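Local coordinates for protein trehalose monomycolate exporter MmpL3 (Mycobacterium tuberculosis, PDB 7NVH) that probably exports trehalose monomycolate, the mycolic acid carrier used to build the mycobacterial cell envelope, across the inner membrane as a member of the RND permease superfamily, at residues T118-T122 with L443-Y447; K126-V130 with E439-F444; I142-K147 with Q167-E171; V161-G165 with A436-F440. One frame throughout, in Å; residues are numbered along the deposited sequence.

Interaction 1: residues T118-T122 with L443-Y447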
# COMPACT_ATOMS: atom_id res chain seq x y z
N THR A 118 0.30 26.10 -34.26
CA THR A 118 -0.22 25.04 -35.11
C THR A 118 0.03 23.65 -34.56
O THR A 118 -0.53 22.68 -35.08
CB THR A 118 0.37 25.15 -36.52
OG1 THR A 118 1.79 24.93 -36.45
CG2 THR A 118 0.12 26.53 -37.09
N GLY A 119 0.86 23.51 -33.53
CA GLY A 119 1.03 22.24 -32.86
C GLY A 119 -0.05 21.91 -31.86
O GLY A 119 0.00 20.86 -31.22
N MET A 120 -1.04 22.80 -31.71
CA MET A 120 -2.15 22.60 -30.80
C MET A 120 -3.46 22.33 -31.53
O MET A 120 -4.52 22.35 -30.91
CB MET A 120 -2.30 23.81 -29.89
CG MET A 120 -1.04 24.14 -29.11
SD MET A 120 -1.28 25.38 -27.83
CE MET A 120 -1.81 24.36 -26.46
N ALA A 121 -3.41 22.07 -32.84
CA ALA A 121 -4.58 21.74 -33.63
C ALA A 121 -4.20 20.68 -34.65
O ALA A 121 -3.11 20.75 -35.24
CB ALA A 121 -5.16 22.97 -34.33
N THR A 122 -5.09 19.72 -34.87
CA THR A 122 -4.79 18.63 -35.78
C THR A 122 -4.73 19.12 -37.22
O THR A 122 -5.24 20.19 -37.56
CB THR A 122 -5.82 17.51 -35.64
OG1 THR A 122 -7.12 18.02 -35.97
CG2 THR A 122 -5.84 16.97 -34.23
N LEU A 443 -4.06 11.96 -30.64
CA LEU A 443 -4.33 13.11 -31.50
C LEU A 443 -3.15 14.07 -31.58
O LEU A 443 -2.83 14.57 -32.66
CB LEU A 443 -5.57 13.84 -31.02
CG LEU A 443 -6.90 13.21 -31.40
CD1 LEU A 443 -8.00 13.71 -30.49
CD2 LEU A 443 -7.22 13.52 -32.85
N PHE A 444 -2.48 14.33 -30.46
CA PHE A 444 -1.42 15.32 -30.37
C PHE A 444 -0.17 14.66 -29.82
O PHE A 444 0.19 14.87 -28.65
CB PHE A 444 -1.83 16.50 -29.49
CG PHE A 444 -3.08 17.19 -29.95
CD1 PHE A 444 -3.09 17.94 -31.10
CD2 PHE A 444 -4.25 17.09 -29.22
CE1 PHE A 444 -4.24 18.58 -31.52
CE2 PHE A 444 -5.39 17.71 -29.63
CZ PHE A 444 -5.39 18.46 -30.78
N PRO A 445 0.52 13.86 -30.62
CA PRO A 445 1.78 13.27 -30.16
C PRO A 445 2.88 14.31 -30.09
O PRO A 445 2.90 15.27 -30.86
CB PRO A 445 2.08 12.20 -31.22
CG PRO A 445 1.47 12.75 -32.45
CD PRO A 445 0.24 13.52 -32.03
N GLY A 446 3.79 14.12 -29.15
CA GLY A 446 4.93 14.99 -28.99
C GLY A 446 4.76 16.10 -27.97
O GLY A 446 5.76 16.70 -27.57
N TYR A 447 3.53 16.39 -27.55
CA TYR A 447 3.34 17.41 -26.53
C TYR A 447 3.79 16.92 -25.16
O TYR A 447 4.47 17.64 -24.43
CB TYR A 447 1.87 17.86 -26.48
CG TYR A 447 1.68 19.14 -25.71
CD1 TYR A 447 1.93 20.37 -26.31
CD2 TYR A 447 1.25 19.13 -24.39
CE1 TYR A 447 1.76 21.55 -25.61
CE2 TYR A 447 1.07 20.30 -23.69
CZ TYR A 447 1.33 21.51 -24.30
OH TYR A 447 1.15 22.68 -23.60

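Interaction 2: residues K126-V130 with E439-F444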
# COMPACT_ATOMS: atom_id res chain seq x y z
N LYS A 126 -9.93 19.63 -36.86
CA LYS A 126 -11.18 19.20 -36.25
C LYS A 126 -11.03 18.88 -34.77
O LYS A 126 -12.03 18.57 -34.12
CB LYS A 126 -11.75 17.98 -36.98
CG LYS A 126 -12.43 18.33 -38.29
CD LYS A 126 -13.08 17.13 -38.93
CE LYS A 126 -13.77 17.54 -40.22
NZ LYS A 126 -12.80 18.09 -41.19
N TYR A 127 -9.83 18.95 -34.22
CA TYR A 127 -9.61 18.83 -32.79
C TYR A 127 -8.58 19.87 -32.38
O TYR A 127 -7.62 20.11 -33.12
CB TYR A 127 -9.13 17.44 -32.40
CG TYR A 127 -10.22 16.42 -32.20
CD1 TYR A 127 -10.61 16.03 -30.93
CD2 TYR A 127 -10.86 15.83 -33.28
CE1 TYR A 127 -11.61 15.10 -30.74
CE2 TYR A 127 -11.85 14.90 -33.10
CZ TYR A 127 -12.22 14.54 -31.83
OH TYR A 127 -13.22 13.61 -31.65
N THR A 128 -8.78 20.48 -31.22
CA THR A 128 -7.82 21.43 -30.69
C THR A 128 -7.90 21.40 -29.18
O THR A 128 -8.89 20.96 -28.60
CB THR A 128 -8.09 22.85 -31.21
OG1 THR A 128 -7.14 23.75 -30.63
CG2 THR A 128 -9.48 23.29 -30.83
N PHE A 129 -6.83 21.85 -28.54
CA PHE A 129 -6.78 21.86 -27.09
C PHE A 129 -6.10 23.13 -26.60
O PHE A 129 -5.32 23.75 -27.32
CB PHE A 129 -6.04 20.63 -26.54
CG PHE A 129 -4.55 20.71 -26.63
CD1 PHE A 129 -3.79 20.88 -25.49
CD2 PHE A 129 -3.91 20.60 -27.85
CE1 PHE A 129 -2.42 20.95 -25.57
CE2 PHE A 129 -2.54 20.67 -27.93
CZ PHE A 129 -1.79 20.85 -26.79
N VAL A 130 -6.43 23.51 -25.37
CA VAL A 130 -5.80 24.63 -24.70
C VAL A 130 -5.26 24.13 -23.37
O VAL A 130 -5.80 23.19 -22.78
CB VAL A 130 -6.77 25.81 -24.48
CG1 VAL A 130 -7.28 26.32 -25.81
CG2 VAL A 130 -7.92 25.40 -23.60
N GLU A 439 -6.73 9.40 -25.91
CA GLU A 439 -7.14 10.12 -27.11
C GLU A 439 -6.29 11.36 -27.33
O GLU A 439 -5.95 11.69 -28.46
CB GLU A 439 -8.62 10.49 -27.03
CG GLU A 439 -9.26 10.75 -28.38
CD GLU A 439 -10.54 11.55 -28.27
OE1 GLU A 439 -10.63 12.41 -27.37
OE2 GLU A 439 -11.46 11.32 -29.09
N PHE A 440 -5.94 12.05 -26.24
CA PHE A 440 -5.04 13.19 -26.36
C PHE A 440 -3.69 12.76 -26.91
O PHE A 440 -3.13 13.42 -27.79
CB PHE A 440 -4.86 13.87 -25.00
CG PHE A 440 -3.86 14.98 -25.01
CD1 PHE A 440 -4.11 16.15 -25.71
CD2 PHE A 440 -2.66 14.86 -24.34
CE1 PHE A 440 -3.18 17.17 -25.72
CE2 PHE A 440 -1.73 15.88 -24.35
CZ PHE A 440 -2.00 17.03 -25.04
N ASP A 441 -3.14 11.66 -26.39
CA ASP A 441 -1.85 11.18 -26.86
C ASP A 441 -1.91 10.79 -28.33
O ASP A 441 -0.97 11.05 -29.09
CB ASP A 441 -1.39 10.00 -26.01
CG ASP A 441 -1.10 10.40 -24.58
OD1 ASP A 441 -0.83 11.59 -24.35
OD2 ASP A 441 -1.15 9.52 -23.70
N LYS A 442 -3.00 10.14 -28.74
CA LYS A 442 -3.14 9.75 -30.14
C LYS A 442 -3.26 10.97 -31.05
O LYS A 442 -2.64 11.02 -32.11
CB LYS A 442 -4.35 8.83 -30.30
CG LYS A 442 -4.87 8.74 -31.72
CD LYS A 442 -6.09 7.83 -31.79
CE LYS A 442 -7.38 8.63 -31.66
NZ LYS A 442 -7.71 9.35 -32.92
N LEU A 443 -4.06 11.96 -30.64
CA LEU A 443 -4.33 13.11 -31.50
C LEU A 443 -3.15 14.07 -31.58
O LEU A 443 -2.83 14.57 -32.66
CB LEU A 443 -5.57 13.84 -31.02
CG LEU A 443 -6.90 13.21 -31.40
CD1 LEU A 443 -8.00 13.71 -30.49
CD2 LEU A 443 -7.22 13.52 -32.85
N PHE A 444 -2.48 14.33 -30.46
CA PHE A 444 -1.42 15.32 -30.37
C PHE A 444 -0.17 14.66 -29.82
O PHE A 444 0.19 14.87 -28.65
CB PHE A 444 -1.83 16.50 -29.49
CG PHE A 444 -3.08 17.19 -29.95
CD1 PHE A 444 -3.09 17.94 -31.10
CD2 PHE A 444 -4.25 17.09 -29.22
CE1 PHE A 444 -4.24 18.58 -31.52
CE2 PHE A 444 -5.39 17.71 -29.63
CZ PHE A 444 -5.39 18.46 -30.78

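Interaction 3: residues I142-K147 with Q167-E171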
# COMPACT_ATOMS: atom_id res chain seq x y z
N ILE A 142 -2.14 22.50 -5.82
CA ILE A 142 -2.59 22.51 -7.20
C ILE A 142 -3.73 21.53 -7.40
O ILE A 142 -4.71 21.81 -8.11
CB ILE A 142 -1.42 22.21 -8.15
CG1 ILE A 142 -0.33 23.28 -8.01
CG2 ILE A 142 -1.90 22.16 -9.58
CD1 ILE A 142 0.94 22.94 -8.74
N LEU A 143 -3.63 20.35 -6.78
CA LEU A 143 -4.70 19.37 -6.91
C LEU A 143 -6.00 19.88 -6.30
O LEU A 143 -7.08 19.71 -6.87
CB LEU A 143 -4.30 18.05 -6.26
CG LEU A 143 -5.33 16.93 -6.40
CD1 LEU A 143 -5.74 16.76 -7.85
CD2 LEU A 143 -4.79 15.63 -5.84
N ASN A 144 -5.92 20.52 -5.13
CA ASN A 144 -7.12 21.09 -4.51
C ASN A 144 -7.69 22.22 -5.36
O ASN A 144 -8.92 22.35 -5.49
CB ASN A 144 -6.80 21.58 -3.10
CG ASN A 144 -6.53 20.45 -2.14
OD1 ASN A 144 -6.97 19.32 -2.35
ND2 ASN A 144 -5.80 20.74 -1.07
N ASN A 145 -6.83 23.04 -5.94
CA ASN A 145 -7.30 24.10 -6.83
C ASN A 145 -8.02 23.52 -8.03
O ASN A 145 -9.04 24.06 -8.48
CB ASN A 145 -6.12 24.97 -7.28
CG ASN A 145 -5.79 26.05 -6.27
OD1 ASN A 145 -6.45 26.18 -5.25
ND2 ASN A 145 -4.76 26.82 -6.57
N TYR A 146 -7.50 22.42 -8.58
CA TYR A 146 -8.19 21.77 -9.70
C TYR A 146 -9.52 21.19 -9.26
O TYR A 146 -10.49 21.22 -10.02
CB TYR A 146 -7.33 20.67 -10.31
CG TYR A 146 -8.12 19.81 -11.25
CD1 TYR A 146 -8.58 20.31 -12.46
CD2 TYR A 146 -8.45 18.50 -10.92
CE1 TYR A 146 -9.32 19.53 -13.32
CE2 TYR A 146 -9.18 17.72 -11.77
CZ TYR A 146 -9.62 18.24 -12.97
OH TYR A 146 -10.36 17.46 -13.83
N LYS A 147 -9.57 20.59 -8.07
CA LYS A 147 -10.83 20.03 -7.58
C LYS A 147 -11.87 21.11 -7.37
O LYS A 147 -13.07 20.87 -7.52
CB LYS A 147 -10.59 19.25 -6.29
CG LYS A 147 -10.13 17.83 -6.50
CD LYS A 147 -9.95 17.11 -5.17
CE LYS A 147 -8.85 16.07 -5.25
NZ LYS A 147 -9.22 14.81 -4.56
N GLN A 167 -3.48 17.02 -13.77
CA GLN A 167 -4.44 17.19 -12.69
C GLN A 167 -5.70 16.34 -12.85
O GLN A 167 -6.16 15.77 -11.85
CB GLN A 167 -4.81 18.67 -12.54
CG GLN A 167 -3.60 19.57 -12.35
CD GLN A 167 -2.71 19.12 -11.21
OE1 GLN A 167 -3.18 18.61 -10.20
NE2 GLN A 167 -1.41 19.31 -11.38
N PRO A 168 -6.31 16.24 -14.03
CA PRO A 168 -7.42 15.29 -14.17
C PRO A 168 -7.02 13.85 -13.86
O PRO A 168 -7.78 13.13 -13.20
CB PRO A 168 -7.85 15.46 -15.63
CG PRO A 168 -7.50 16.85 -15.93
CD PRO A 168 -6.19 17.08 -15.24
N VAL A 169 -5.83 13.44 -14.28
CA VAL A 169 -5.38 12.08 -14.00
C VAL A 169 -5.11 11.90 -12.51
O VAL A 169 -5.43 10.86 -11.93
CB VAL A 169 -4.14 11.74 -14.85
CG1 VAL A 169 -3.52 10.45 -14.37
CG2 VAL A 169 -4.53 11.62 -16.31
N ALA A 170 -4.51 12.91 -11.88
CA ALA A 170 -4.28 12.84 -10.44
C ALA A 170 -5.59 12.77 -9.67
O ALA A 170 -5.71 12.02 -8.70
CB ALA A 170 -3.45 14.04 -9.98
N GLU A 171 -6.58 13.56 -10.09
CA GLU A 171 -7.89 13.51 -9.44
C GLU A 171 -8.54 12.15 -9.61
O GLU A 171 -9.16 11.62 -8.68
CB GLU A 171 -8.79 14.61 -10.00
CG GLU A 171 -10.13 14.71 -9.31
CD GLU A 171 -11.19 15.35 -10.19
OE1 GLU A 171 -12.15 15.93 -9.64
OE2 GLU A 171 -11.05 15.28 -11.43

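Interaction 4: residues V161-G165 with A436-F440. With AV0 (Lauryl Maltose Neopentyl Glycol), chain B.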
# COMPACT_ATOMS: atom_id res chain seq x y z
N VAL A 161 -16.42 19.24 -24.04
CA VAL A 161 -14.98 19.28 -23.80
C VAL A 161 -14.52 18.02 -23.08
O VAL A 161 -15.26 17.41 -22.30
CB VAL A 161 -14.61 20.55 -23.01
CG1 VAL A 161 -14.99 20.40 -21.55
CG2 VAL A 161 -13.14 20.85 -23.15
N LYS A 162 -13.28 17.62 -23.36
CA LYS A 162 -12.67 16.46 -22.72
C LYS A 162 -11.40 16.91 -22.01
O LYS A 162 -10.49 17.46 -22.64
CB LYS A 162 -12.35 15.37 -23.74
CG LYS A 162 -13.05 15.54 -25.07
CD LYS A 162 -13.52 14.21 -25.62
CE LYS A 162 -14.64 14.40 -26.63
NZ LYS A 162 -15.98 14.15 -26.02
N LEU A 163 -11.34 16.68 -20.70
CA LEU A 163 -10.22 17.12 -19.90
C LEU A 163 -9.18 16.02 -19.77
O LEU A 163 -9.51 14.85 -19.59
CB LEU A 163 -10.68 17.56 -18.51
CG LEU A 163 -11.99 18.35 -18.48
CD1 LEU A 163 -12.41 18.60 -17.04
CD2 LEU A 163 -11.86 19.65 -19.24
N ALA A 164 -7.91 16.41 -19.87
CA ALA A 164 -6.79 15.50 -19.69
C ALA A 164 -5.64 16.29 -19.09
O ALA A 164 -5.71 17.51 -18.93
CB ALA A 164 -6.38 14.84 -21.01
N GLY A 165 -4.58 15.58 -18.74
CA GLY A 165 -3.40 16.23 -18.21
C GLY A 165 -2.98 15.69 -16.86
O GLY A 165 -3.45 14.63 -16.44
N ALA A 436 -9.68 9.69 -22.15
CA ALA A 436 -9.41 11.05 -22.61
C ALA A 436 -7.92 11.29 -22.80
O ALA A 436 -7.49 11.89 -23.79
CB ALA A 436 -10.00 12.06 -21.63
N GLN A 437 -7.11 10.82 -21.85
CA GLN A 437 -5.67 11.00 -21.97
C GLN A 437 -5.10 10.22 -23.15
O GLN A 437 -4.22 10.72 -23.86
CB GLN A 437 -4.97 10.57 -20.67
CG GLN A 437 -3.47 10.73 -20.72
CD GLN A 437 -3.02 12.12 -20.33
OE1 GLN A 437 -3.21 12.55 -19.20
NE2 GLN A 437 -2.43 12.84 -21.28
N GLU A 438 -5.59 9.00 -23.38
CA GLU A 438 -5.12 8.21 -24.51
C GLU A 438 -5.52 8.85 -25.83
O GLU A 438 -4.74 8.85 -26.79
CB GLU A 438 -5.65 6.79 -24.42
CG GLU A 438 -4.95 5.93 -23.38
CD GLU A 438 -5.75 4.69 -23.02
OE1 GLU A 438 -6.83 4.48 -23.61
OE2 GLU A 438 -5.30 3.92 -22.14
N GLU A 439 -6.73 9.40 -25.91
CA GLU A 439 -7.14 10.12 -27.11
C GLU A 439 -6.29 11.36 -27.33
O GLU A 439 -5.95 11.69 -28.46
CB GLU A 439 -8.62 10.49 -27.03
CG GLU A 439 -9.26 10.75 -28.38
CD GLU A 439 -10.54 11.55 -28.27
OE1 GLU A 439 -10.63 12.41 -27.37
OE2 GLU A 439 -11.46 11.32 -29.09
N PHE A 440 -5.94 12.05 -26.24
CA PHE A 440 -5.04 13.19 -26.36
C PHE A 440 -3.69 12.76 -26.91
O PHE A 440 -3.13 13.42 -27.79
CB PHE A 440 -4.86 13.87 -25.00
CG PHE A 440 -3.86 14.98 -25.01
CD1 PHE A 440 -4.11 16.15 -25.71
CD2 PHE A 440 -2.66 14.86 -24.34
CE1 PHE A 440 -3.18 17.17 -25.72
CE2 PHE A 440 -1.73 15.88 -24.35
CZ PHE A 440 -2.00 17.03 -25.04
C1 AV0 B . 4.21 13.73 -9.22
O1 AV0 B . 3.59 12.62 -9.77
C2 AV0 B . 4.50 13.49 -7.75
O2 AV0 B . 3.27 13.25 -7.06
C3 AV0 B . 5.19 14.67 -7.13
O3 AV0 B . 5.62 14.28 -5.80
C4 AV0 B . 6.37 15.15 -7.91
O4 AV0 B . 6.70 16.52 -7.48
C5 AV0 B . 6.15 15.20 -9.42
O5 AV0 B . 5.46 14.00 -9.96
C6 AV0 B . 7.48 15.33 -10.10
O6 AV0 B . 7.59 14.33 -11.08
CAA AV0 B . -4.27 7.04 -4.11
CAB AV0 B . 0.38 17.31 -21.13
OAI AV0 B . 8.06 13.87 -4.58
OAJ AV0 B . 5.81 10.14 -22.49
OAL AV0 B . 5.78 6.10 -15.45
OAN AV0 B . 5.55 11.15 -18.30
OAP AV0 B . 3.71 12.26 -16.49
OAQ AV0 B . 11.35 16.72 -6.54
OAR AV0 B . 7.24 7.15 -21.85
OAS AV0 B . 8.92 18.05 -4.18
OAT AV0 B . 6.53 4.88 -20.21
OAU AV0 B . 9.08 17.97 -7.83
OAV AV0 B . 5.50 5.60 -17.71
CAW AV0 B . -3.66 8.10 -5.01
CAX AV0 B . -0.43 16.11 -20.52
CAY AV0 B . -2.29 8.49 -4.48
CAZ AV0 B . 0.43 15.40 -19.44
CBA AV0 B . -1.55 9.29 -5.55
CBB AV0 B . -0.35 14.18 -18.91
CBC AV0 B . -1.56 8.51 -6.88
CBD AV0 B . 0.55 13.35 -17.94
CBE AV0 B . -0.51 9.12 -7.86
CBF AV0 B . -0.35 12.45 -17.07
CBG AV0 B . -0.81 10.67 -8.07
CBH AV0 B . 0.52 11.68 -16.01
CBI AV0 B . 0.52 11.41 -8.44
CBJ AV0 B . -0.20 11.72 -14.63
CBK AV0 B . 0.61 11.61 -10.02
CBL AV0 B . 0.71 11.05 -13.54
CBM AV0 B . 8.99 14.90 -4.35
CBN AV0 B . 4.98 9.08 -22.08
CBP AV0 B . 6.25 7.42 -15.24
CBQ AV0 B . 1.81 10.77 -10.62
CBR AV0 B . 1.43 12.17 -12.72
CBS AV0 B . 3.39 12.76 -11.19
CBT AV0 B . 3.49 10.61 -12.62
OBV AV0 B . 3.84 11.26 -13.86
OBX AV0 B . 4.84 9.25 -14.57
OBY AV0 B . 8.59 15.36 -6.70
OBZ AV0 B . 4.47 8.53 -19.77
OCB AV0 B . 6.00 8.36 -18.03
CCC AV0 B . 9.63 15.30 -5.65
CCD AV0 B . 5.52 8.48 -20.80
CCF AV0 B . 5.20 8.40 -15.71
CCH AV0 B . 4.89 10.35 -17.26
CCJ AV0 B . 4.00 10.41 -14.95
CCL AV0 B . 4.62 11.21 -16.10
CCM AV0 B . 2.51 11.57 -11.78
CCN AV0 B . 10.38 16.62 -5.47
CCO AV0 B . 6.02 7.06 -21.08
CCQ AV0 B . 5.76 9.20 -16.89
CCR AV0 B . 7.69 16.51 -6.50
CCS AV0 B . 4.86 7.79 -18.55
CCT AV0 B . 9.54 17.84 -5.50
CCU AV0 B . 6.29 6.28 -19.85
CCV AV0 B . 8.47 17.82 -6.54
CCW AV0 B . 5.16 6.34 -18.91

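Interaction 1: residues T118-T122 with L443-Y447
The Phe444 ring lies against the backbone of the loop 118-122, its CE1 3.8 Å from Met120 C and 3.8 Å from Ala121 C, the latter meeting the ring at its edge. Phe444 is the first residue to leave helical geometry after helix 434-443 and opens a type II beta turn that runs to Tyr447. Gly446 takes a positive phi there, where a CB would press on the carbonyl oxygen of Pro445. The turn brings Tyr447 round so that its CA-to-CB bond, like that of Phe444, points toward the loop. Met120 starts away from the turn, yet its side chain bends back until CE is 4.4 Å from Tyr447 OH. The join is thus van der Waals packing between two loops of the periplasmic part, one from each half of the RND-type chain. At the other end, Thr122 turns its OG1 to Asp124, while its CG2 rests 3.5 Å from Phe444 CE1 and 4.0 Å from Leu443 CD2.

Interaction 2: residues K126-V130 with E439-F444
Strand 127-130 and helix segment 439-443 cross at 113° between their N-to-C directions, with axes 10.4 Å apart at closest approach, so the helix runs steeply across the strand. The closest CA pair is Tyr127 and Leu443, at 7.9 Å. Tyr127 and Phe129 both point toward the helix, while Thr128 between them points away and gives its OG1 to Met120 O. Helix packing on a sheet face leaves a gap of this size for side chains, and here aromatic rings fill much of it. Phe440 sets its edge against the face of Phe129, centroids 5.1 Å apart and planes at 71°. Phe444 meets the same Phe129 ring obliquely, centroids 4.8 Å apart, so the three phenylalanines form an aromatic cluster. Farther along, Leu443 CD1 sits over the face of Tyr127, 4.0 Å from the ring centroid, in a CH-pi contact, and Phe444 CZ comes 3.6 Å from Tyr127 O. Strand 127-131 is an inner strand of the four-stranded antiparallel sheet, hydrogen-bonded through Thr128 and Val130 to strand 70-74, whose Ile72 also touches Tyr127 and Phe440, and through Lys126 to Ala75 just past it. Tyr447, just beyond the helix, adds another edge-to-face partner for Phe129, while helix 434-443, from the second MMPL repeat, covers this face of a sheet built by the first.

Interaction 3: residues I142-K147 with Q167-E171
Aromatic and apolar packing carries most of this crossing of two helices, whose segments 142-147 and 167-171 run at 90° with axes 9.8 Å apart at closest approach. Tyr146 points its CA-to-CB bond toward the second helix and lays one ring face over Gln167, whose CB is 4.1 Å from the ring centroid in a CH-pi contact; Pro168 CG packs 3.9 Å from Tyr146 CZ. One turn earlier, Leu143 CD1 touches Ala170 CB at 4.1 Å. Among the polar groups, the Gln167 amide lies against carbon atoms of the first helix, NE2 3.4 Å from Ile142 CG2 and OE1 3.7 Å from Leu143 CA. Glu171 lies at the edge of the tyrosine ring, and Tyr146 OH donates a weak hydrogen bond of 3.3 Å to Glu171 OE2. Lys147 keeps its carbon chain near this carboxylate, CG to OE1 4.2 Å, while its NZ bonds weakly to Thr174. Val169, on the far side of its helix, touches the bound detergent, so the contact backs one wall of that pocket. With a single weak hydrogen bond across it, the interface holds chiefly by the fit of a tyrosine ring on the first turn of helix 166-174.

Interaction 4: residues V161-G165 with A436-F440
This contact borders the pocket that holds the detergent lauryl maltose neopentyl glycol, to which Gly165 and Gln437 both belong. Gln437 OE1 lies 3.3 Å from CBB of an alkyl chain of the detergent, and Gly165 C is 3.7 Å from that same CBB. The two residues also meet each other: Gly165 N donates a weak hydrogen bond to Gln437 OE1, 3.4 Å long with an angle of 146° at the hydrogen. Gly165 is the N-cap of helix 166-174, and its positive phi would jam a CB against the carbonyl oxygen of Ala164. Behind the pocket, small residues let strand 162-164 and helix segment 436-440 come close, their axes 7.8 Å apart at closest approach, at 85° to each other. Ala164 CB sits 4.0 Å from Gln437 CA and 4.4 Å from Phe440 CB, while Ala436 CB fits 3.5 Å from Leu163 O. At the other end of the strand, the aliphatic part of Lys162 passes Glu439, CD to OE1 3.8 Å. Strand 162-164 is an outer strand of its sheet, bonded to strand 70-74. A helix laid across the face of a small antiparallel sheet is consistent with the alpha/beta layering of the periplasmic porter subdomains of RND-type transporters.

Overall arrangement
Interactions 2 and 4 set helix 434-443 on the four-stranded sheet of the first repeat, and interaction 1 continues from the helix end to the loop before strand 127-131. Centre to centre, interaction 2 is about 6 Å from interaction 1, sharing Leu443 and Phe444, and about 8 Å from interaction 4, sharing Glu439 and Phe440. Interaction 3, centred about 14 Å from interaction 4, touches it through Val169 CG2 and Gln437 OE1, 3.3 Å apart. Along the chain it is nested within the loops closed by interactions 1 and 2, and it crosses interaction 4, their segments alternating. Interactions 1, 2 and 4 join the two MMPL repeats, their segments roughly 270 to 320 residues apart, while interaction 3 stays within the first.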